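Local structure of putative alpha-L-fucosidase (Bacteroides thetaiotaomicron, 3EYP) at residues P135-E140 against A170-T175; Y145-L150 against Y182-E187. The protein probably acts as an alpha-L-fucosidase of glycosyl hydrolase family 29, releasing alpha-linked L-fucose. All blocks are in the same frame, centred on the assembly; numbering follows the deposited sequence.

Interaction 1: residues P135-E140 against A170-T175; sequences PLYTTE and ADELTT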
ATOM      1  N   PRO A 135     -28.685  -7.308 -23.671  1.00 45.42           N
ATOM      2  CA  PRO A 135     -28.457  -7.364 -25.112  1.00 45.27           C
ATOM      3  C   PRO A 135     -28.076  -6.044 -25.700  1.00 44.52           C
ATOM      4  O   PRO A 135     -27.605  -5.980 -26.822  1.00 44.02           O
ATOM      5  CB  PRO A 135     -29.783  -7.830 -25.687  1.00 46.80           C
ATOM      6  CG  PRO A 135     -30.788  -7.788 -24.566  1.00 47.79           C
ATOM      7  CD  PRO A 135     -30.041  -7.720 -23.262  1.00 45.63           C
ATOM      8  N   LEU A 136     -28.282  -4.988 -24.924  1.00 43.15           N
ATOM      9  CA  LEU A 136     -27.949  -3.631 -25.357  1.00 42.57           C
ATOM     10  C   LEU A 136     -26.526  -3.153 -25.038  1.00 41.99           C
ATOM     11  O   LEU A 136     -26.150  -2.075 -25.352  1.00 40.72           O
ATOM     12  CB  LEU A 136     -28.927  -2.649 -24.747  1.00 43.54           C
ATOM     13  CG  LEU A 136     -30.378  -2.989 -25.106  1.00 42.73           C
ATOM     14  CD1 LEU A 136     -31.235  -1.891 -24.592  1.00 46.97           C
ATOM     15  CD2 LEU A 136     -30.555  -3.197 -26.646  1.00 45.66           C
ATOM     16  N   TYR A 137     -25.774  -3.984 -24.353  1.00 42.80           N
ATOM     17  CA  TYR A 137     -24.489  -3.568 -23.824  1.00 41.86           C
ATOM     18  C   TYR A 137     -23.602  -3.094 -24.966  1.00 43.02           C
ATOM     19  O   TYR A 137     -23.496  -3.751 -26.012  1.00 42.97           O
ATOM     20  CB  TYR A 137     -23.795  -4.692 -23.049  1.00 42.73           C
ATOM     21  CG  TYR A 137     -22.419  -4.257 -22.492  1.00 39.82           C
ATOM     22  CD1 TYR A 137     -22.274  -3.922 -21.152  1.00 40.75           C
ATOM     23  CD2 TYR A 137     -21.305  -4.159 -23.304  1.00 43.33           C
ATOM     24  CE1 TYR A 137     -21.042  -3.542 -20.623  1.00 42.35           C
ATOM     25  CE2 TYR A 137     -20.047  -3.749 -22.794  1.00 42.07           C
ATOM     26  CZ  TYR A 137     -19.929  -3.460 -21.430  1.00 41.99           C
ATOM     27  OH  TYR A 137     -18.740  -3.048 -20.847  1.00 40.79           O
ATOM     28  N   THR A 138     -23.042  -1.924 -24.774  1.00 42.29           N
ATOM     29  CA  THR A 138     -21.910  -1.446 -25.596  1.00 44.53           C
ATOM     30  C   THR A 138     -20.899  -0.693 -24.726  1.00 45.34           C
ATOM     31  O   THR A 138     -21.215  -0.157 -23.653  1.00 45.24           O
ATOM     32  CB  THR A 138     -22.280  -0.473 -26.723  1.00 43.72           C
ATOM     33  OG1 THR A 138     -22.675   0.780 -26.171  1.00 45.63           O
ATOM     34  CG2 THR A 138     -23.393  -1.032 -27.678  1.00 45.30           C
ATOM     35  N   THR A 139     -19.691  -0.579 -25.252  1.00 45.84           N
ATOM     36  CA  THR A 139     -18.600   0.040 -24.472  1.00 45.45           C
ATOM     37  C   THR A 139     -18.957   1.492 -24.243  1.00 44.18           C
ATOM     38  O   THR A 139     -18.829   1.994 -23.153  1.00 43.65           O
ATOM     39  CB  THR A 139     -17.181  -0.197 -25.116  1.00 45.77           C
ATOM     40  OG1 THR A 139     -16.931  -1.607 -25.097  1.00 48.52           O
ATOM     41  CG2 THR A 139     -16.049   0.510 -24.332  1.00 46.87           C
ATOM     42  N   GLU A 140     -19.485   2.131 -25.269  1.00 44.13           N
ATOM     43  CA  GLU A 140     -19.799   3.553 -25.214  1.00 45.16           C
ATOM     44  C   GLU A 140     -20.892   3.802 -24.172  1.00 43.27           C
ATOM     45  O   GLU A 140     -20.932   4.833 -23.453  1.00 44.48           O
ATOM     46  CB  GLU A 140     -20.291   4.061 -26.573  1.00 46.33           C
ATOM     47  CG  GLU A 140     -20.605   5.531 -26.649  1.00 51.93           C
ATOM     48  CD  GLU A 140     -19.340   6.389 -26.494  1.00 58.14           C
ATOM     49  OE1 GLU A 140     -18.201   5.825 -26.465  1.00 63.95           O
ATOM     50  OE2 GLU A 140     -19.494   7.622 -26.372  1.00 64.39           O
ATOM     51  N   ALA A 170     -10.809  -6.308 -17.746  1.00 43.29           N
ATOM     52  CA  ALA A 170     -11.006  -4.934 -18.238  1.00 43.64           C
ATOM     53  C   ALA A 170     -10.400  -4.630 -19.612  1.00 44.90           C
ATOM     54  O   ALA A 170     -10.242  -3.499 -20.010  1.00 45.22           O
ATOM     55  CB  ALA A 170     -10.467  -3.900 -17.199  1.00 43.75           C
ATOM     56  N   ASP A 171     -10.101  -5.671 -20.344  1.00 46.69           N
ATOM     57  CA  ASP A 171      -9.300  -5.535 -21.573  1.00 48.92           C
ATOM     58  C   ASP A 171     -10.021  -4.809 -22.697  1.00 48.57           C
ATOM     59  O   ASP A 171      -9.392  -4.193 -23.539  1.00 49.08           O
ATOM     60  CB  ASP A 171      -8.834  -6.924 -21.994  1.00 48.99           C
ATOM     61  CG  ASP A 171      -8.471  -7.777 -20.784  1.00 56.27           C
ATOM     62  OD1 ASP A 171      -7.261  -7.680 -20.430  1.00 57.60           O
ATOM     63  OD2 ASP A 171      -9.416  -8.470 -20.158  1.00 59.36           O
ATOM     64  N   GLU A 172     -11.344  -4.818 -22.654  1.00 49.25           N
ATOM     65  CA  GLU A 172     -12.152  -4.169 -23.703  1.00 49.26           C
ATOM     66  C   GLU A 172     -12.186  -2.662 -23.485  1.00 48.87           C
ATOM     67  O   GLU A 172     -12.544  -1.879 -24.382  1.00 50.01           O
ATOM     68  CB  GLU A 172     -13.616  -4.685 -23.747  1.00 49.74           C
ATOM     69  CG  GLU A 172     -13.821  -6.182 -23.927  1.00 52.57           C
ATOM     70  CD  GLU A 172     -15.334  -6.594 -23.871  1.00 58.46           C
ATOM     71  OE1 GLU A 172     -16.223  -5.683 -23.742  1.00 59.97           O
ATOM     72  OE2 GLU A 172     -15.614  -7.821 -23.972  1.00 61.58           O
ATOM     73  N   LEU A 173     -11.861  -2.252 -22.273  1.00 47.74           N
ATOM     74  CA  LEU A 173     -11.940  -0.844 -21.899  1.00 46.60           C
ATOM     75  C   LEU A 173     -10.697  -0.092 -22.417  1.00 46.76           C
ATOM     76  O   LEU A 173      -9.559  -0.461 -22.154  1.00 47.21           O
ATOM     77  CB  LEU A 173     -12.078  -0.700 -20.388  1.00 46.94           C
ATOM     78  CG  LEU A 173     -13.256  -1.475 -19.813  1.00 47.00           C
ATOM     79  CD1 LEU A 173     -13.266  -1.299 -18.287  1.00 49.72           C
ATOM     80  CD2 LEU A 173     -14.525  -0.908 -20.418  1.00 46.54           C
ATOM     81  N   THR A 174     -10.957   0.931 -23.204  1.00 45.73           N
ATOM     82  CA  THR A 174      -9.903   1.665 -23.900  1.00 45.62           C
ATOM     83  C   THR A 174      -9.442   2.862 -23.149  1.00 43.93           C
ATOM     84  O   THR A 174     -10.121   3.370 -22.275  1.00 42.97           O
ATOM     85  CB  THR A 174     -10.389   2.199 -25.258  1.00 45.76           C
ATOM     86  OG1 THR A 174     -11.464   3.106 -25.054  1.00 45.83           O
ATOM     87  CG2 THR A 174     -10.845   1.089 -26.144  1.00 46.66           C
ATOM     88  N   THR A 175      -8.309   3.404 -23.587  1.00 43.25           N
ATOM     89  CA  THR A 175      -7.719   4.525 -22.847  1.00 42.10           C
ATOM     90  C   THR A 175      -8.666   5.717 -22.783  1.00 42.24           C
ATOM     91  O   THR A 175      -8.825   6.332 -21.727  1.00 42.16           O
ATOM     92  CB  THR A 175      -6.284   4.902 -23.374  1.00 42.09           C
ATOM     93  OG1 THR A 175      -5.495   3.767 -23.183  1.00 40.46           O
ATOM     94  CG2 THR A 175      -5.597   5.962 -22.549  1.00 40.72           C
TER
HETATM   95  O   HOH W   1     -16.765  -3.416 -22.555  1.00 48.81           O
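Tyr137, Thr139 and Glu172 close on a single water that joins the two segments, which share no direct hydrogen bond. The water lies at the edge of the Tyr137 ring, in its plane, hydrogen-bonded to Tyr137 OH at 2.6 Å. It donates a hydrogen bond to Glu172 OE1 (2.6 Å) across the gap; on the near side it also bonds Thr139 OG1 at 3.1 Å. The two short bonds and the longer one bring three side chains to one point. Tyr137 has CG opposite its own backbone N (chi1 180°), which carries the ring out from the loop toward Glu172. Tyr137 CE2 comes within 4.4 Å of Glu172 OE1, an oblique approach to the ring. Glu172 is extended about CB-CG (chi2 177°), and this stretch brings its carboxylate to the water. Thr139 divides its two branches between two tasks: OG1 takes the water, while the methyl CG2 turns to the backbone of the other segment and stands 4.2 Å from Glu172 O. The same methyl, Thr139 CG2, meets Leu173 CD2 at 4.4 Å, a loose apolar touch beside the polar cluster. Glu172 and Leu173 are presented by a type I beta turn from Ala170 to Leu173, closed by the Leu173 N to Ala170 O bond of 3.0 Å. Both segments lead into helices: Thr138 is the N-cap of helix 139-155, its OG1 bonding Arg141 N, and Thr174 occupies the N-cap position of helix 175-188. His132 of helix 129-132 stacks on Tyr137 and also touches Glu172, whereas Leu173 packs on Tyr178 and Trp181. The contact thus joins the first turn of helix 139-155, and the loop before it, to the loop that runs from strand 162-164 to helix 175-188.

Interaction 2: residues Y145-L150 against Y182-E187; sequences YYAHQL and YKIVRE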
ATOM      1  N   TYR A 145     -22.583   4.928 -18.238  1.00 42.11           N
ATOM      2  CA  TYR A 145     -23.168   4.347 -16.998  1.00 41.31           C
ATOM      3  C   TYR A 145     -22.180   4.497 -15.840  1.00 40.92           C
ATOM      4  O   TYR A 145     -22.471   5.021 -14.741  1.00 39.59           O
ATOM      5  CB  TYR A 145     -23.488   2.833 -17.175  1.00 41.07           C
ATOM      6  CG  TYR A 145     -23.803   2.051 -15.878  1.00 41.05           C
ATOM      7  CD1 TYR A 145     -24.934   2.342 -15.132  1.00 41.63           C
ATOM      8  CD2 TYR A 145     -22.979   1.020 -15.423  1.00 41.73           C
ATOM      9  CE1 TYR A 145     -25.233   1.667 -13.983  1.00 38.86           C
ATOM     10  CE2 TYR A 145     -23.261   0.335 -14.265  1.00 39.01           C
ATOM     11  CZ  TYR A 145     -24.392   0.664 -13.538  1.00 38.19           C
ATOM     12  OH  TYR A 145     -24.764  -0.010 -12.416  1.00 40.86           O
ATOM     13  N   TYR A 146     -20.996   4.019 -16.120  1.00 41.23           N
ATOM     14  CA  TYR A 146     -19.914   4.069 -15.132  1.00 40.94           C
ATOM     15  C   TYR A 146     -19.659   5.519 -14.706  1.00 41.48           C
ATOM     16  O   TYR A 146     -19.484   5.823 -13.542  1.00 41.30           O
ATOM     17  CB  TYR A 146     -18.623   3.424 -15.672  1.00 41.01           C
ATOM     18  CG  TYR A 146     -17.535   3.227 -14.601  1.00 38.88           C
ATOM     19  CD1 TYR A 146     -17.364   2.030 -13.976  1.00 39.01           C
ATOM     20  CD2 TYR A 146     -16.658   4.277 -14.270  1.00 40.35           C
ATOM     21  CE1 TYR A 146     -16.380   1.853 -13.016  1.00 37.01           C
ATOM     22  CE2 TYR A 146     -15.693   4.109 -13.333  1.00 40.76           C
ATOM     23  CZ  TYR A 146     -15.527   2.911 -12.730  1.00 38.63           C
ATOM     24  OH  TYR A 146     -14.532   2.780 -11.764  1.00 42.50           O
ATOM     25  N   ALA A 147     -19.634   6.413 -15.684  1.00 41.38           N
ATOM     26  CA  ALA A 147     -19.383   7.842 -15.417  1.00 40.74           C
ATOM     27  C   ALA A 147     -20.442   8.422 -14.512  1.00 40.33           C
ATOM     28  O   ALA A 147     -20.139   9.216 -13.616  1.00 40.53           O
ATOM     29  CB  ALA A 147     -19.255   8.667 -16.731  1.00 40.92           C
ATOM     30  N   HIS A 148     -21.677   7.983 -14.712  1.00 40.10           N
ATOM     31  CA  HIS A 148     -22.779   8.463 -13.880  1.00 41.59           C
ATOM     32  C   HIS A 148     -22.539   8.056 -12.454  1.00 40.98           C
ATOM     33  O   HIS A 148     -22.721   8.808 -11.554  1.00 40.86           O
ATOM     34  CB  HIS A 148     -24.146   7.956 -14.350  1.00 41.48           C
ATOM     35  CG  HIS A 148     -24.667   8.669 -15.564  1.00 43.58           C
ATOM     36  ND1 HIS A 148     -24.750  10.049 -15.645  1.00 45.50           N
ATOM     37  CD2 HIS A 148     -25.187   8.194 -16.718  1.00 41.92           C
ATOM     38  CE1 HIS A 148     -25.258  10.385 -16.824  1.00 46.25           C
ATOM     39  NE2 HIS A 148     -25.529   9.278 -17.500  1.00 46.66           N
ATOM     40  N   GLN A 149     -22.210   6.797 -12.272  1.00 41.74           N
ATOM     41  CA  GLN A 149     -22.002   6.230 -10.936  1.00 41.33           C
ATOM     42  C   GLN A 149     -20.811   6.855 -10.217  1.00 42.50           C
ATOM     43  O   GLN A 149     -20.834   7.128  -9.016  1.00 41.83           O
ATOM     44  CB  GLN A 149     -21.858   4.717 -11.030  1.00 40.43           C
ATOM     45  CG  GLN A 149     -23.152   4.044 -11.449  1.00 38.62           C
ATOM     46  CD  GLN A 149     -23.261   2.584 -11.006  1.00 38.37           C
ATOM     47  OE1 GLN A 149     -22.311   1.782 -11.167  1.00 40.64           O
ATOM     48  NE2 GLN A 149     -24.464   2.213 -10.496  1.00 38.79           N
ATOM     49  N   LEU A 150     -19.767   7.072 -11.016  1.00 42.55           N
ATOM     50  CA  LEU A 150     -18.554   7.731 -10.562  1.00 42.96           C
ATOM     51  C   LEU A 150     -18.915   9.113 -10.038  1.00 42.54           C
ATOM     52  O   LEU A 150     -18.559   9.493  -8.934  1.00 43.88           O
ATOM     53  CB  LEU A 150     -17.474   7.707 -11.686  1.00 43.63           C
ATOM     54  CG  LEU A 150     -16.020   7.893 -11.309  1.00 43.88           C
ATOM     55  CD1 LEU A 150     -15.581   7.037 -10.130  1.00 39.32           C
ATOM     56  CD2 LEU A 150     -15.075   7.871 -12.594  1.00 47.88           C
ATOM     57  N   TYR A 182     -11.330   9.483 -15.456  1.00 42.61           N
ATOM     58  CA  TYR A 182     -10.247  10.205 -14.764  1.00 44.50           C
ATOM     59  C   TYR A 182     -10.550  11.696 -14.558  1.00 44.35           C
ATOM     60  O   TYR A 182     -10.315  12.245 -13.490  1.00 45.23           O
ATOM     61  CB  TYR A 182      -8.972  10.058 -15.580  1.00 44.67           C
ATOM     62  CG  TYR A 182      -7.914  11.051 -15.278  1.00 49.34           C
ATOM     63  CD1 TYR A 182      -7.122  10.906 -14.155  1.00 51.72           C
ATOM     64  CD2 TYR A 182      -7.654  12.104 -16.157  1.00 53.45           C
ATOM     65  CE1 TYR A 182      -6.112  11.775 -13.904  1.00 56.97           C
ATOM     66  CE2 TYR A 182      -6.661  12.978 -15.922  1.00 56.34           C
ATOM     67  CZ  TYR A 182      -5.879  12.821 -14.790  1.00 59.76           C
ATOM     68  OH  TYR A 182      -4.864  13.720 -14.530  1.00 64.95           O
ATOM     69  N   LYS A 183     -11.147  12.312 -15.572  1.00 44.20           N
ATOM     70  CA  LYS A 183     -11.499  13.741 -15.511  1.00 44.85           C
ATOM     71  C   LYS A 183     -12.497  14.004 -14.395  1.00 43.82           C
ATOM     72  O   LYS A 183     -12.449  15.024 -13.668  1.00 43.94           O
ATOM     73  CB  LYS A 183     -12.056  14.238 -16.876  1.00 46.76           C
ATOM     74  CG  LYS A 183     -10.956  14.373 -17.954  1.00 50.39           C
ATOM     75  CD  LYS A 183     -11.475  14.948 -19.298  1.00 58.04           C
ATOM     76  CE  LYS A 183     -12.393  16.162 -19.132  1.00 62.12           C
ATOM     77  NZ  LYS A 183     -11.829  17.525 -19.594  1.00 65.50           N
ATOM     78  N   ILE A 184     -13.392  13.046 -14.209  1.00 42.10           N
ATOM     79  CA  ILE A 184     -14.372  13.153 -13.121  1.00 41.84           C
ATOM     80  C   ILE A 184     -13.704  13.087 -11.792  1.00 40.17           C
ATOM     81  O   ILE A 184     -13.917  13.929 -10.933  1.00 39.94           O
ATOM     82  CB  ILE A 184     -15.505  12.101 -13.221  1.00 41.68           C
ATOM     83  CG1 ILE A 184     -16.344  12.420 -14.457  1.00 43.67           C
ATOM     84  CG2 ILE A 184     -16.300  12.044 -11.915  1.00 39.75           C
ATOM     85  CD1 ILE A 184     -16.932  11.230 -15.162  1.00 44.10           C
ATOM     86  N   VAL A 185     -12.922  12.046 -11.611  1.00 40.62           N
ATOM     87  CA  VAL A 185     -12.182  11.875 -10.339  1.00 41.91           C
ATOM     88  C   VAL A 185     -11.356  13.115  -9.970  1.00 43.24           C
ATOM     89  O   VAL A 185     -11.427  13.696  -8.846  1.00 44.20           O
ATOM     90  CB  VAL A 185     -11.336  10.540 -10.312  1.00 42.16           C
ATOM     91  CG1 VAL A 185     -10.511  10.429  -9.026  1.00 42.43           C
ATOM     92  CG2 VAL A 185     -12.264   9.243 -10.443  1.00 42.07           C
ATOM     93  N   ARG A 186     -10.607  13.565 -10.958  1.00 45.57           N
ATOM     94  CA  ARG A 186      -9.578  14.595 -10.748  1.00 46.79           C
ATOM     95  C   ARG A 186     -10.278  15.931 -10.419  1.00 47.41           C
ATOM     96  O   ARG A 186      -9.864  16.694  -9.550  1.00 48.04           O
ATOM     97  CB  ARG A 186      -8.704  14.689 -11.988  1.00 47.18           C
ATOM     98  CG  ARG A 186      -7.304  15.174 -11.786  1.00 51.99           C
ATOM     99  CD  ARG A 186      -6.341  14.091 -11.263  1.00 50.75           C
ATOM    100  NE  ARG A 186      -6.699  13.888  -9.890  1.00 53.24           N
ATOM    101  CZ  ARG A 186      -6.473  12.792  -9.186  1.00 49.62           C
ATOM    102  NH1 ARG A 186      -5.776  11.763  -9.683  1.00 49.88           N
ATOM    103  NH2 ARG A 186      -6.918  12.772  -7.963  1.00 47.76           N
ATOM    104  N   GLU A 187     -11.368  16.196 -11.116  1.00 48.10           N
ATOM    105  CA  GLU A 187     -12.125  17.431 -10.889  1.00 47.88           C
ATOM    106  C   GLU A 187     -12.819  17.463  -9.537  1.00 47.03           C
ATOM    107  O   GLU A 187     -12.737  18.425  -8.770  1.00 45.11           O
ATOM    108  CB  GLU A 187     -13.118  17.684 -12.022  1.00 49.55           C
ATOM    109  CG  GLU A 187     -14.151  18.741 -11.632  1.00 55.31           C
ATOM    110  CD  GLU A 187     -15.104  19.063 -12.744  1.00 62.34           C
ATOM    111  OE1 GLU A 187     -16.287  18.657 -12.648  1.00 68.69           O
ATOM    112  OE2 GLU A 187     -14.671  19.737 -13.716  1.00 68.05           O
TER
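Helices 139-155 and 175-188 run side by side in the same direction here, their local axes 10.0 Å apart and only 9° from parallel. The backbones come nearest at Leu150 and Ile184, whose CA atoms are 7.3 Å apart. No hydrogen bond links the segments; the contact is made by aliphatic side chains. Ile184 uses both branches: CD1, at the end of the longer one, meets the Ala147 methyl CB at 3.8 Å, while CG2 lies 4.2 Å from Leu150 CG. Its CG1 sits opposite the carbonyl carbon (chi1 -67°), and this sends the longer branch toward Ala147 and leaves CG2 for Leu150. The Leu150 and Val185 side chains cross at about a right angle; Val185 CG2 lies 3.8 Å from Leu150 CD2 and 4.0 Å from Leu150 CD1, in the fork of the leucine. Trp181, one turn before Val185, also packs on Ala147 and Leu150 and stacks with Tyr146, while Val185 touches Ile194 of strand 193-195. This pairing of nearly parallel helices, which follow strands 119-124 and 162-164 of a parallel sheet, is the packing expected of successive beta-alpha units, consistent with the TIM barrel to which this family's catalytic domain belongs.

Interactions 1 and 2 join the same two beta-alpha units at different levels, their centres 16 Å apart and their nearest atoms about 5 Å apart without touching. Both use helix 139-155: interaction 1 its N-terminal start, interaction 2 its middle. The partner is helix 175-188 in interaction 2, but only the loop leading into it in interaction 1. Chemistry follows position. At the helix starts, where Glu172 is exposed and Tyr137 and Thr139 partly so, polar groups meet through a water, with only loose contacts of one methyl beside it; farther along, buried Leu150 and Val185 with partly exposed Ala147 and Ile184 make an apolar seam. Trp181 borders both, touching Leu173 in one and Ala147 and Leu150 in the other.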